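Local coordinates for protein fumarase E (Shigella flexneri 2a str. 2457T, PDB 3C8G) that probably catalyses the hydration of fumarate to malate as a homodimer, and belongs to the all-helical MtlR/FumE family, at residues B[11-16]-B[158-163]; B[42-47]-B[75-80]; B[87-92]-B[121-126]; B[95-100]-B[113-118]. One frame throughout, in Å; residues are numbered along the deposited sequence.

Contact 1 (B[11-16]-B[158-163])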
loop_
_atom_site.group_PDB
_atom_site.type_symbol
_atom_site.label_atom_id
_atom_site.label_comp_id
_atom_site.label_asym_id
_atom_site.label_seq_id
_atom_site.Cartn_x
_atom_site.Cartn_y
_atom_site.Cartn_z
ATOM N N ASP B 11 13.405 -24.924 9.571
ATOM C CA ASP B 11 14.340 -23.810 9.645
ATOM C C ASP B 11 13.822 -22.667 10.568
ATOM O O ASP B 11 14.605 -21.869 11.084
ATOM C CB ASP B 11 14.681 -23.323 8.225
ATOM C CG ASP B 11 15.337 -21.947 8.208
ATOM O OD1 ASP B 11 14.631 -20.964 7.884
ATOM O OD2 ASP B 11 16.543 -21.839 8.531
ATOM N N VAL B 12 12.514 -22.599 10.789
ATOM C CA VAL B 12 11.952 -21.562 11.646
ATOM C C VAL B 12 12.116 -21.924 13.121
ATOM O O VAL B 12 12.393 -21.058 13.961
ATOM C CB VAL B 12 10.489 -21.273 11.261
ATOM C CG1 VAL B 12 9.721 -20.597 12.402
ATOM C CG2 VAL B 12 10.453 -20.421 10.000
ATOM N N LEU B 13 11.970 -23.217 13.412
ATOM C CA LEU B 13 12.184 -23.760 14.751
ATOM C C LEU B 13 13.642 -23.695 15.189
ATOM O O LEU B 13 13.915 -23.446 16.363
ATOM C CB LEU B 13 11.677 -25.206 14.837
ATOM C CG LEU B 13 10.247 -25.523 15.307
ATOM C CD1 LEU B 13 10.138 -25.826 16.831
ATOM C CD2 LEU B 13 9.277 -24.426 14.884
ATOM N N GLU B 14 14.578 -23.929 14.263
ATOM C CA GLU B 14 16.012 -23.879 14.607
ATOM C C GLU B 14 16.379 -22.454 15.003
ATOM O O GLU B 14 16.972 -22.228 16.071
ATOM C CB GLU B 14 16.925 -24.410 13.471
ATOM C CG GLU B 14 18.389 -23.857 13.492
ATOM C CD GLU B 14 19.486 -24.847 13.017
ATOM O OE1 GLU B 14 19.190 -26.037 12.737
ATOM O OE2 GLU B 14 20.670 -24.428 12.945
ATOM N N GLN B 15 15.995 -21.506 14.151
ATOM C CA GLN B 15 16.264 -20.107 14.394
ATOM C C GLN B 15 15.687 -19.646 15.731
ATOM O O GLN B 15 16.391 -19.026 16.514
ATOM C CB GLN B 15 15.720 -19.259 13.256
ATOM C CG GLN B 15 16.642 -19.146 12.071
ATOM C CD GLN B 15 16.012 -18.370 10.927
ATOM O OE1 GLN B 15 15.643 -17.200 11.065
ATOM N NE2 GLN B 15 15.886 -19.021 9.786
ATOM N N LEU B 16 14.415 -19.953 16.001
ATOM C CA LEU B 16 13.769 -19.479 17.227
ATOM C C LEU B 16 14.285 -20.179 18.452
ATOM O O LEU B 16 14.442 -19.553 19.491
ATOM C CB LEU B 16 12.254 -19.614 17.169
ATOM C CG LEU B 16 11.554 -18.597 16.275
ATOM C CD1 LEU B 16 10.188 -19.164 15.960
ATOM C CD2 LEU B 16 11.469 -17.173 16.889
ATOM N N ALA B 158 5.653 -21.447 23.939
ATOM C CA ALA B 158 4.368 -20.907 23.563
ATOM C C ALA B 158 4.522 -19.807 22.509
ATOM O O ALA B 158 3.699 -19.684 21.588
ATOM C CB ALA B 158 3.660 -20.362 24.790
ATOM N N LEU B 159 5.563 -18.993 22.667
ATOM C CA LEU B 159 5.854 -17.927 21.732
ATOM C C LEU B 159 6.222 -18.582 20.425
ATOM O O LEU B 159 5.845 -18.087 19.362
ATOM C CB LEU B 159 7.006 -17.090 22.236
ATOM C CG LEU B 159 6.734 -15.684 22.746
ATOM C CD1 LEU B 159 5.285 -15.441 23.111
ATOM C CD2 LEU B 159 7.675 -15.368 23.896
ATOM N N THR B 160 6.905 -19.731 20.512
ATOM C CA THR B 160 7.294 -20.456 19.316
ATOM C C THR B 160 6.073 -21.066 18.657
ATOM O O THR B 160 5.845 -20.866 17.460
ATOM C CB THR B 160 8.351 -21.484 19.597
ATOM O OG1 THR B 160 9.499 -20.790 20.077
ATOM C CG2 THR B 160 8.713 -22.217 18.342
ATOM N N LEU B 161 5.258 -21.765 19.435
ATOM C CA LEU B 161 3.966 -22.253 18.919
ATOM C C LEU B 161 3.207 -21.140 18.187
ATOM O O LEU B 161 2.661 -21.367 17.097
ATOM C CB LEU B 161 3.129 -22.869 20.049
ATOM C CG LEU B 161 1.862 -23.733 19.853
ATOM C CD1 LEU B 161 0.565 -22.870 19.836
ATOM C CD2 LEU B 161 1.956 -24.687 18.642
ATOM N N ALA B 162 3.207 -19.934 18.761
ATOM C CA ALA B 162 2.432 -18.815 18.185
ATOM C C ALA B 162 2.933 -18.349 16.810
ATOM O O ALA B 162 2.121 -18.045 15.934
ATOM C CB ALA B 162 2.360 -17.638 19.139
ATOM N N VAL B 163 4.249 -18.278 16.610
ATOM C CA VAL B 163 4.689 -17.821 15.303
ATOM C C VAL B 163 4.468 -18.937 14.287
ATOM O O VAL B 163 3.987 -18.713 13.171
ATOM C CB VAL B 163 6.123 -17.169 15.268
ATOM C CG1 VAL B 163 6.585 -16.775 16.649
ATOM C CG2 VAL B 163 7.109 -18.025 14.592
#

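Contact 2 (B[42-47]-B[75-80])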
loop_
_atom_site.group_PDB
_atom_site.type_symbol
_atom_site.label_atom_id
_atom_site.label_comp_id
_atom_site.label_asym_id
_atom_site.label_seq_id
_atom_site.Cartn_x
_atom_site.Cartn_y
_atom_site.Cartn_z
ATOM N N PRO B 42 1.936 -11.772 -2.927
ATOM C CA PRO B 42 1.577 -12.118 -4.323
ATOM C C PRO B 42 0.166 -12.662 -4.496
ATOM O O PRO B 42 -0.467 -12.407 -5.524
ATOM C CB PRO B 42 2.584 -13.211 -4.690
ATOM C CG PRO B 42 3.774 -12.923 -3.817
ATOM C CD PRO B 42 3.269 -12.295 -2.557
ATOM N N SER B 43 -0.296 -13.408 -3.492
ATOM C CA SER B 43 -1.644 -13.995 -3.440
ATOM C C SER B 43 -2.736 -12.986 -3.664
ATOM O O SER B 43 -3.831 -13.350 -4.085
ATOM C CB SER B 43 -1.907 -14.591 -2.067
ATOM O OG SER B 43 -1.685 -15.962 -2.101
ATOM N N LEU B 44 -2.456 -11.730 -3.332
ATOM C CA LEU B 44 -3.472 -10.703 -3.394
ATOM C C LEU B 44 -3.585 -10.151 -4.786
ATOM O O LEU B 44 -4.484 -9.380 -5.082
ATOM C CB LEU B 44 -3.099 -9.551 -2.477
ATOM C CG LEU B 44 -2.855 -9.913 -1.036
ATOM C CD1 LEU B 44 -1.988 -8.813 -0.440
ATOM C CD2 LEU B 44 -4.193 -10.068 -0.322
ATOM N N PHE B 45 -2.642 -10.523 -5.633
ATOM C CA PHE B 45 -2.485 -9.858 -6.901
ATOM C C PHE B 45 -2.601 -10.823 -8.078
ATOM O O PHE B 45 -2.341 -12.022 -7.958
ATOM C CB PHE B 45 -1.145 -9.130 -6.915
ATOM C CG PHE B 45 -0.988 -8.099 -5.817
ATOM C CD1 PHE B 45 -1.964 -7.118 -5.602
ATOM C CD2 PHE B 45 0.159 -8.072 -5.027
ATOM C CE1 PHE B 45 -1.804 -6.141 -4.600
ATOM C CE2 PHE B 45 0.319 -7.091 -4.036
ATOM C CZ PHE B 45 -0.669 -6.128 -3.834
ATOM N N VAL B 46 -3.005 -10.274 -9.209
ATOM C CA VAL B 46 -3.123 -10.982 -10.465
ATOM C C VAL B 46 -1.832 -11.743 -10.797
ATOM O O VAL B 46 -0.746 -11.182 -10.680
ATOM C CB VAL B 46 -3.477 -9.949 -11.558
ATOM C CG1 VAL B 46 -3.329 -10.510 -12.971
ATOM C CG2 VAL B 46 -4.883 -9.398 -11.313
ATOM N N ASP B 47 -1.958 -13.021 -11.182
ATOM C CA ASP B 47 -0.807 -13.876 -11.578
ATOM C C ASP B 47 -0.580 -13.852 -13.084
ATOM O O ASP B 47 0.555 -13.899 -13.545
ATOM C CB ASP B 47 -1.029 -15.361 -11.213
ATOM C CG ASP B 47 -1.949 -15.558 -10.023
ATOM O OD1 ASP B 47 -1.688 -14.947 -8.959
ATOM O OD2 ASP B 47 -2.923 -16.342 -10.149
ATOM N N ARG B 75 -2.079 -4.459 7.398
ATOM C CA ARG B 75 -3.232 -3.648 7.094
ATOM C C ARG B 75 -3.752 -3.905 5.673
ATOM O O ARG B 75 -4.966 -4.024 5.489
ATOM C CB ARG B 75 -2.929 -2.186 7.365
ATOM C CG ARG B 75 -2.901 -1.937 8.852
ATOM C CD ARG B 75 -2.657 -0.508 9.183
ATOM N NE ARG B 75 -1.275 -0.282 9.589
ATOM C CZ ARG B 75 -0.914 0.597 10.520
ATOM N NH1 ARG B 75 -1.835 1.306 11.159
ATOM N NH2 ARG B 75 0.359 0.761 10.818
ATOM N N LEU B 76 -2.853 -4.066 4.693
ATOM C CA LEU B 76 -3.290 -4.332 3.310
ATOM C C LEU B 76 -4.090 -5.636 3.239
ATOM O O LEU B 76 -5.198 -5.659 2.716
ATOM C CB LEU B 76 -2.111 -4.356 2.322
ATOM C CG LEU B 76 -2.238 -3.699 0.940
ATOM C CD1 LEU B 76 -1.587 -4.546 -0.126
ATOM C CD2 LEU B 76 -3.642 -3.421 0.533
ATOM N N ILE B 77 -3.533 -6.709 3.789
ATOM C CA ILE B 77 -4.178 -8.009 3.761
ATOM C C ILE B 77 -5.529 -7.964 4.473
ATOM O O ILE B 77 -6.520 -8.542 3.979
ATOM C CB ILE B 77 -3.314 -9.093 4.408
ATOM C CG1 ILE B 77 -1.892 -9.102 3.806
ATOM C CG2 ILE B 77 -4.030 -10.468 4.339
ATOM C CD1 ILE B 77 -0.947 -10.090 4.470
ATOM N N TYR B 78 -5.567 -7.287 5.625
ATOM C CA TYR B 78 -6.809 -7.098 6.379
ATOM C C TYR B 78 -7.833 -6.318 5.513
ATOM O O TYR B 78 -8.867 -6.847 5.151
ATOM C CB TYR B 78 -6.492 -6.431 7.730
ATOM C CG TYR B 78 -7.494 -6.683 8.862
ATOM C CD1 TYR B 78 -8.100 -7.926 9.056
ATOM C CD2 TYR B 78 -7.809 -5.667 9.763
ATOM C CE1 TYR B 78 -9.038 -8.124 10.098
ATOM C CE2 TYR B 78 -8.722 -5.861 10.800
ATOM C CZ TYR B 78 -9.330 -7.076 10.968
ATOM O OH TYR B 78 -10.218 -7.209 12.015
ATOM N N ALA B 79 -7.484 -5.092 5.136
ATOM C CA ALA B 79 -8.236 -4.240 4.200
ATOM C C ALA B 79 -8.923 -4.938 3.010
ATOM O O ALA B 79 -10.058 -4.606 2.643
ATOM C CB ALA B 79 -7.311 -3.156 3.682
ATOM N N LEU B 80 -8.228 -5.893 2.405
ATOM C CA LEU B 80 -8.789 -6.647 1.300
ATOM C C LEU B 80 -9.629 -7.838 1.773
ATOM O O LEU B 80 -10.028 -8.685 0.963
ATOM C CB LEU B 80 -7.688 -7.095 0.340
ATOM C CG LEU B 80 -6.824 -5.984 -0.259
ATOM C CD1 LEU B 80 -5.526 -6.535 -0.848
ATOM C CD2 LEU B 80 -7.609 -5.183 -1.275
#

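Contact 3 (B[87-92]-B[121-126])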
loop_
_atom_site.group_PDB
_atom_site.type_symbol
_atom_site.label_atom_id
_atom_site.label_comp_id
_atom_site.label_asym_id
_atom_site.label_seq_id
_atom_site.Cartn_x
_atom_site.Cartn_y
_atom_site.Cartn_z
ATOM N N LEU B 87 -6.010 -13.427 13.726
ATOM C CA LEU B 87 -4.649 -13.504 13.183
ATOM C C LEU B 87 -4.061 -12.123 12.979
ATOM O O LEU B 87 -2.883 -11.897 13.224
ATOM C CB LEU B 87 -4.656 -14.269 11.861
ATOM C CG LEU B 87 -3.285 -14.577 11.266
ATOM C CD1 LEU B 87 -2.490 -15.445 12.225
ATOM C CD2 LEU B 87 -3.467 -15.290 9.947
ATOM N N TYR B 88 -4.896 -11.199 12.526
ATOM C CA TYR B 88 -4.469 -9.822 12.404
ATOM C C TYR B 88 -4.135 -9.224 13.782
ATOM O O TYR B 88 -3.120 -8.518 13.933
ATOM C CB TYR B 88 -5.515 -8.992 11.679
ATOM C CG TYR B 88 -5.195 -7.543 11.676
ATOM C CD1 TYR B 88 -5.726 -6.700 12.635
ATOM C CD2 TYR B 88 -4.339 -7.010 10.725
ATOM C CE1 TYR B 88 -5.413 -5.353 12.640
ATOM C CE2 TYR B 88 -4.028 -5.684 10.711
ATOM C CZ TYR B 88 -4.569 -4.851 11.675
ATOM O OH TYR B 88 -4.261 -3.499 11.662
ATOM N N ALA B 89 -4.983 -9.496 14.775
ATOM C CA ALA B 89 -4.679 -9.130 16.167
ATOM C C ALA B 89 -3.319 -9.706 16.597
ATOM O O ALA B 89 -2.445 -8.991 17.094
ATOM C CB ALA B 89 -5.789 -9.598 17.103
ATOM N N ASP B 90 -3.126 -10.991 16.358
ATOM C CA ASP B 90 -1.937 -11.639 16.859
ATOM C C ASP B 90 -0.681 -10.999 16.269
ATOM O O ASP B 90 0.231 -10.597 17.013
ATOM C CB ASP B 90 -1.964 -13.152 16.596
ATOM C CG ASP B 90 -2.859 -13.921 17.572
ATOM O OD1 ASP B 90 -3.643 -13.275 18.343
ATOM O OD2 ASP B 90 -2.773 -15.189 17.544
ATOM N N ILE B 91 -0.644 -10.892 14.940
ATOM C CA ILE B 91 0.579 -10.465 14.267
ATOM C C ILE B 91 0.826 -9.009 14.575
ATOM O O ILE B 91 1.945 -8.605 14.830
ATOM C CB ILE B 91 0.523 -10.673 12.765
ATOM C CG1 ILE B 91 0.228 -12.138 12.457
ATOM C CG2 ILE B 91 1.841 -10.257 12.172
ATOM C CD1 ILE B 91 0.187 -12.477 10.982
ATOM N N THR B 92 -0.240 -8.226 14.588
ATOM C CA THR B 92 -0.164 -6.860 15.087
ATOM C C THR B 92 0.465 -6.838 16.486
ATOM O O THR B 92 1.413 -6.101 16.722
ATOM C CB THR B 92 -1.552 -6.205 15.060
ATOM O OG1 THR B 92 -1.951 -6.117 13.695
ATOM C CG2 THR B 92 -1.524 -4.791 15.629
ATOM N N ASN B 121 -2.811 -11.916 25.452
ATOM C CA ASN B 121 -3.596 -11.426 24.327
ATOM C C ASN B 121 -3.160 -11.974 22.974
ATOM O O ASN B 121 -3.493 -11.378 21.949
ATOM C CB ASN B 121 -3.511 -9.911 24.281
ATOM C CG ASN B 121 -4.111 -9.280 25.495
ATOM O OD1 ASN B 121 -5.205 -9.661 25.931
ATOM N ND2 ASN B 121 -3.390 -8.332 26.083
ATOM N N VAL B 122 -2.394 -13.076 22.976
ATOM C CA VAL B 122 -2.078 -13.789 21.742
ATOM C C VAL B 122 -3.044 -14.956 21.675
ATOM O O VAL B 122 -3.000 -15.855 22.546
ATOM C CB VAL B 122 -0.614 -14.271 21.727
ATOM C CG1 VAL B 122 -0.347 -15.308 20.599
ATOM C CG2 VAL B 122 0.377 -13.089 21.673
ATOM N N ASN B 123 -3.921 -14.937 20.670
ATOM C CA ASN B 123 -5.044 -15.882 20.565
ATOM C C ASN B 123 -4.586 -17.301 20.264
ATOM O O ASN B 123 -5.210 -18.274 20.690
ATOM C CB ASN B 123 -6.007 -15.485 19.450
ATOM C CG ASN B 123 -6.808 -14.262 19.772
ATOM O OD1 ASN B 123 -7.736 -14.306 20.572
ATOM N ND2 ASN B 123 -6.484 -13.166 19.119
ATOM N N SER B 124 -3.509 -17.423 19.499
ATOM C CA SER B 124 -2.998 -18.748 19.168
ATOM C C SER B 124 -2.382 -19.416 20.391
ATOM O O SER B 124 -2.255 -20.632 20.441
ATOM C CB SER B 124 -2.027 -18.700 17.991
ATOM O OG SER B 124 -0.927 -17.871 18.285
ATOM N N ILE B 125 -2.050 -18.624 21.399
ATOM C CA ILE B 125 -1.633 -19.182 22.684
ATOM C C ILE B 125 -2.851 -19.467 23.573
ATOM O O ILE B 125 -3.019 -20.564 24.076
ATOM C CB ILE B 125 -0.625 -18.240 23.392
ATOM C CG1 ILE B 125 0.697 -18.262 22.659
ATOM C CG2 ILE B 125 -0.424 -18.634 24.820
ATOM C CD1 ILE B 125 1.614 -17.203 23.145
ATOM N N THR B 126 -3.692 -18.456 23.731
ATOM C CA THR B 126 -4.906 -18.477 24.568
ATOM C C THR B 126 -5.983 -19.515 24.190
ATOM O O THR B 126 -6.708 -20.024 25.059
ATOM C CB THR B 126 -5.489 -17.033 24.589
ATOM O OG1 THR B 126 -5.058 -16.387 25.793
ATOM C CG2 THR B 126 -7.008 -16.991 24.492
#

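Contact 4 (B[95-100]-B[113-118])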
loop_
_atom_site.group_PDB
_atom_site.type_symbol
_atom_site.label_atom_id
_atom_site.label_comp_id
_atom_site.label_asym_id
_atom_site.label_seq_id
_atom_site.Cartn_x
_atom_site.Cartn_y
_atom_site.Cartn_z
ATOM N N SER B 95 4.006 -7.268 16.450
ATOM C CA SER B 95 4.704 -6.133 15.838
ATOM C C SER B 95 4.787 -4.975 16.822
ATOM O O SER B 95 5.848 -4.355 17.005
ATOM C CB SER B 95 4.044 -5.693 14.530
ATOM O OG SER B 95 4.877 -4.749 13.871
ATOM N N GLN B 96 3.674 -4.694 17.471
ATOM C CA GLN B 96 3.666 -3.685 18.508
ATOM C C GLN B 96 4.688 -3.945 19.624
ATOM O O GLN B 96 5.389 -3.020 20.043
ATOM C CB GLN B 96 2.274 -3.564 19.082
ATOM C CG GLN B 96 1.206 -3.319 18.017
ATOM C CD GLN B 96 -0.136 -3.046 18.653
ATOM O OE1 GLN B 96 -0.498 -3.676 19.658
ATOM N NE2 GLN B 96 -0.879 -2.087 18.093
ATOM N N TYR B 97 4.802 -5.196 20.065
ATOM C CA TYR B 97 5.792 -5.584 21.079
ATOM C C TYR B 97 7.270 -5.531 20.614
ATOM O O TYR B 97 8.148 -5.128 21.387
ATOM C CB TYR B 97 5.437 -6.950 21.689
ATOM C CG TYR B 97 6.096 -7.236 23.027
ATOM C CD1 TYR B 97 6.317 -8.550 23.448
ATOM C CD2 TYR B 97 6.516 -6.199 23.861
ATOM C CE1 TYR B 97 6.937 -8.824 24.664
ATOM C CE2 TYR B 97 7.115 -6.456 25.083
ATOM C CZ TYR B 97 7.330 -7.774 25.490
ATOM O OH TYR B 97 7.929 -8.039 26.714
ATOM N N TRP B 98 7.553 -5.927 19.373
ATOM C CA TRP B 98 8.919 -5.781 18.843
ATOM C C TRP B 98 9.294 -4.298 18.818
ATOM O O TRP B 98 10.406 -3.921 19.214
ATOM C CB TRP B 98 9.108 -6.441 17.463
ATOM C CG TRP B 98 10.329 -5.911 16.730
ATOM C CD1 TRP B 98 10.334 -5.204 15.563
ATOM C CD2 TRP B 98 11.712 -6.008 17.148
ATOM N NE1 TRP B 98 11.623 -4.849 15.222
ATOM C CE2 TRP B 98 12.491 -5.327 16.171
ATOM C CE3 TRP B 98 12.364 -6.609 18.236
ATOM C CZ2 TRP B 98 13.890 -5.234 16.247
ATOM C CZ3 TRP B 98 13.770 -6.512 18.323
ATOM C CH2 TRP B 98 14.513 -5.825 17.331
ATOM N N HIS B 99 8.350 -3.466 18.384
ATOM C CA HIS B 99 8.546 -2.015 18.333
ATOM C C HIS B 99 8.863 -1.461 19.710
ATOM O O HIS B 99 9.812 -0.692 19.868
ATOM C CB HIS B 99 7.279 -1.334 17.862
ATOM C CG HIS B 99 7.117 -1.286 16.381
ATOM N ND1 HIS B 99 7.990 -0.601 15.558
ATOM C CD2 HIS B 99 6.149 -1.787 15.579
ATOM C CE1 HIS B 99 7.570 -0.695 14.310
ATOM N NE2 HIS B 99 6.460 -1.416 14.295
ATOM N N TYR B 100 8.042 -1.819 20.696
ATOM C CA TYR B 100 8.333 -1.478 22.068
ATOM C C TYR B 100 9.737 -1.960 22.499
ATOM O O TYR B 100 10.478 -1.211 23.123
ATOM C CB TYR B 100 7.273 -2.067 22.996
ATOM C CG TYR B 100 7.510 -1.684 24.427
ATOM C CD1 TYR B 100 8.375 -2.431 25.244
ATOM C CD2 TYR B 100 6.897 -0.559 24.965
ATOM C CE1 TYR B 100 8.618 -2.058 26.563
ATOM C CE2 TYR B 100 7.130 -0.171 26.279
ATOM C CZ TYR B 100 7.994 -0.922 27.065
ATOM O OH TYR B 100 8.206 -0.528 28.366
ATOM N N ASP B 113 6.345 -9.614 33.910
ATOM C CA ASP B 113 4.917 -9.234 33.878
ATOM C C ASP B 113 4.513 -8.751 32.481
ATOM O O ASP B 113 3.453 -9.122 31.924
ATOM C CB ASP B 113 4.632 -8.117 34.901
ATOM C CG ASP B 113 4.510 -8.624 36.336
ATOM O OD1 ASP B 113 4.167 -7.805 37.227
ATOM O OD2 ASP B 113 4.742 -9.826 36.607
ATOM N N ILE B 114 5.359 -7.916 31.899
ATOM C CA ILE B 114 4.982 -7.291 30.639
ATOM C C ILE B 114 4.848 -8.339 29.531
ATOM O O ILE B 114 3.929 -8.258 28.732
ATOM C CB ILE B 114 5.901 -6.105 30.300
ATOM C CG1 ILE B 114 5.555 -5.499 28.955
ATOM C CG2 ILE B 114 7.397 -6.544 30.355
ATOM C CD1 ILE B 114 6.001 -4.063 28.811
ATOM N N THR B 115 5.723 -9.344 29.488
ATOM C CA THR B 115 5.630 -10.303 28.392
ATOM C C THR B 115 4.497 -11.334 28.639
ATOM O O THR B 115 3.892 -11.894 27.693
ATOM C CB THR B 115 6.992 -10.965 27.990
ATOM O OG1 THR B 115 6.952 -12.359 28.272
ATOM C CG2 THR B 115 8.166 -10.336 28.689
ATOM N N TRP B 116 4.180 -11.545 29.912
ATOM C CA TRP B 116 3.031 -12.359 30.262
ATOM C C TRP B 116 1.776 -11.607 29.781
ATOM O O TRP B 116 0.892 -12.191 29.145
ATOM C CB TRP B 116 2.984 -12.696 31.775
ATOM C CG TRP B 116 1.672 -13.321 32.139
ATOM C CD1 TRP B 116 0.570 -12.694 32.687
ATOM C CD2 TRP B 116 1.279 -14.668 31.882
ATOM N NE1 TRP B 116 -0.463 -13.584 32.810
ATOM C CE2 TRP B 116 -0.058 -14.804 32.328
ATOM C CE3 TRP B 116 1.931 -15.782 31.331
ATOM C CZ2 TRP B 116 -0.752 -16.017 32.239
ATOM C CZ3 TRP B 116 1.241 -16.980 31.230
ATOM C CH2 TRP B 116 -0.088 -17.089 31.686
ATOM N N ASP B 117 1.710 -10.308 30.048
ATOM C CA ASP B 117 0.584 -9.507 29.532
ATOM C C ASP B 117 0.438 -9.652 28.036
ATOM O O ASP B 117 -0.686 -9.781 27.517
ATOM C CB ASP B 117 0.721 -8.041 29.899
ATOM C CG ASP B 117 0.421 -7.789 31.359
ATOM O OD1 ASP B 117 0.047 -8.750 32.098
ATOM O OD2 ASP B 117 0.556 -6.620 31.780
ATOM N N PHE B 118 1.573 -9.670 27.346
ATOM C CA PHE B 118 1.545 -9.800 25.917
ATOM C C PHE B 118 1.025 -11.188 25.552
ATOM O O PHE B 118 0.116 -11.291 24.704
ATOM C CB PHE B 118 2.921 -9.486 25.349
ATOM C CG PHE B 118 3.185 -10.056 23.995
ATOM C CD1 PHE B 118 3.938 -11.208 23.862
ATOM C CD2 PHE B 118 2.744 -9.402 22.852
ATOM C CE1 PHE B 118 4.226 -11.725 22.606
ATOM C CE2 PHE B 118 3.012 -9.900 21.584
ATOM C CZ PHE B 118 3.743 -11.077 21.459
#

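Contact 1 (B[11-16]-B[158-163])
Leu16 packs on Val163 and Thr160 in a buried, mainly apolar contact between helix 9-17 and helix 158-166, which brings the two ends of the chain together. The short helical segments run nearly antiparallel, at 148°, with their axes 10.8 Å apart at closest approach, a separation that branched side chains of medium size can bridge. Leu16 and Val163 reach toward each other tip to tip, and Leu16 CD1 comes to 3.6 Å from Val163 CG2. One turn earlier, Val12 CG1 approaches the same Val163 CG2 at 4.3 Å, so this methyl is met by residues four apart on helix 9-17.

Thr160 has two roles, one for each branch of its side chain. Its OG1 lies anti to the carbonyl carbon (chi1 -62°), and from there it bonds back to the carbonyl O of the dimethylated lysine at position 156, one turn earlier. Thr160 CG2, anti to the backbone N, faces helix 9-17, where it lies 4.1 Å from Leu16 CD1 and 4.1 Å from Leu13 CD2. A threonine suits this place, since its hydroxyl is engaged with its own helix while the methyl joins the apolar layer. Phe25 of helix 22-25 also touches both Leu16 and Thr160, and Ile32 of helix 29-40 packs on Val12. This is antiparallel helix-on-helix packing within the all-helical MtlR/FumE fold, joining its first helix to its last.

Contact 2 (B[42-47]-B[75-80])
Leu44 ends a short 3-10 turn, and Leu44 CA lies 7.7 Å from Ile77 CA, on the last turns of helix 70-79. The turn is closed by the bond from Phe45 N to Pro42 O, after which residues 45-47 continue as loop. On the other side, Leu80 is the first residue to leave helical geometry, although its N still bonds to Leu76 O. In this all-helical fold a 3-10 turn packs against the C-terminal end of helix 70-79, and the contact is wholly apolar.

Leu44 supplies most of it. Its chi1 (-56°) sets CG beside the backbone N, anti to the carbonyl carbon; beyond it the two methyls part, Leu44 CD1 lying 4.3 Å from Leu76 CD1 and also 4.3 Å from Ile77 CG1, while CD2 goes to Leu80. A leucine fits because its two methyls can serve different partners at once. Ile77 is further covered by Ile37 and Phe40 of helix 29-40. Residues 78-80 also meet the neighbouring subunit, which packs on Tyr78 and Ala79 and forms backbone hydrogen bonds with Ala79, so this helix end belongs to the homodimer interface as well.

Phe45 and Leu76 meet tip to tip, with Phe45 CZ 4.1 Å from Leu76 CD1. One face of the Phe45 ring is covered from its own segment, by Leu44 CB lying 4.0 Å above the plane of the Phe45 ring. Leu44 CD2 and Leu80 CD1 make the shortest approach between the segments, 3.8 Å.

Contact 3 (B[87-92]-B[121-126])
Asp90 reaches from helix 85-103 to the first residues of helix 123-126 and meets Asn123 and Ser124. From CB, its CG is set anti to the carbonyl carbon (chi1 -78°), and this carbon comes within 3.4 Å of Asn123 N. OD1 is gripped twice on its syn side: Asn123 N donates at 2.9 Å in a nearly straight bond (167°), and Asn123 ND2 donates to the same Asp90 OD1, also at 2.9 Å but more bent. The two donors come from opposite faces of the carboxylate plane, each tilted out of it. OD2 takes Ser124 N at 3.1 Å through its syn lone pair, with a weak further bond from Ser124 OG.

Val122 holds the N-cap position, so the carboxylate binds backbone N-H groups in the first turn of a helix, where no preceding turn offers carbonyls to them. The positive potential of a helix start would favour an acidic residue here. Val122 CG1 borders Asp90 OD2 at 3.9 Å. The amide plane of Asn123 lies 13° from that of the carboxylate. Beside the Asn123 amide, Ala89 CB lies 4.2 Å from ND2, a methyl that occupies little room next to this polar grip.

Contact 4 (B[95-100]-B[113-118])
Tyr97 and Phe118 both carry CG anti to the backbone N (chi1 -161° and 158°), which turns CG of each toward the other helix. Helix 85-103 and helix 113-120 are consecutive in the chain and their segments run antiparallel, with axes 11.7 Å apart: a helical hairpin, wide enough to hold aromatic side chains between its arms. The two rings meet obliquely, with planes at 40° and ring centroids 4.7 Å apart. Tyr97 CD1 sits over the centre of one Phe118 face, 3.5 Å above the plane of the Phe118 ring, while Tyr97 CB comes 3.8 Å from Phe118 CD2 and CE2, above the plane but outside the rim. Phe94, one turn before Tyr97 on helix 85-103, meets the Phe118 ring edge-to-face.

The length of tyrosine lets Tyr97 span onward to the preceding turn of helix 113-120. Its OH comes 3.3 Å from Thr115 CB and 4.0 Å from Ile114 CG2, so aliphatic groups border the phenol oxygen. Thr115 uses its own OG1 for the carbonyl O of Phe110. On the side of helix 85-103 turned away from helix 113-120, Ser95 OG and His99 NE2 hydrogen-bond to Asp71 of helix 70-79. One turn beyond Tyr97, Tyr100 and Ile114 reach toward each other tip to tip. Isoleucine suits this place because its extended branch reaches across to Tyr100, Ile114 CD1 ending 4.0 Å from Tyr100 CE1.

Overall arrangement
Contact 1 joins the chain's ends, so the other three contacts fall between its segments in sequence. Contacts 3 and 4 share helix 85-103, with centres 12 Å apart, and hold successive helices, 123-126 and 113-120, to it. Contact 1 touches both: Ala162 CB lies 3.4 Å from Ser124 OG, and Leu159 CD1 3.9 Å from Phe118 CE1. Contact 2 is more remote, its centre 25 Å from that of contact 1 and 27 Å from that of contact 4. It connects with contact 3 through the stacked rings of Tyr78 and Tyr88, a region that also meets the neighbouring subunit. The three more central contacts thus form one helical core, and contact 2 lies toward the dimer interface.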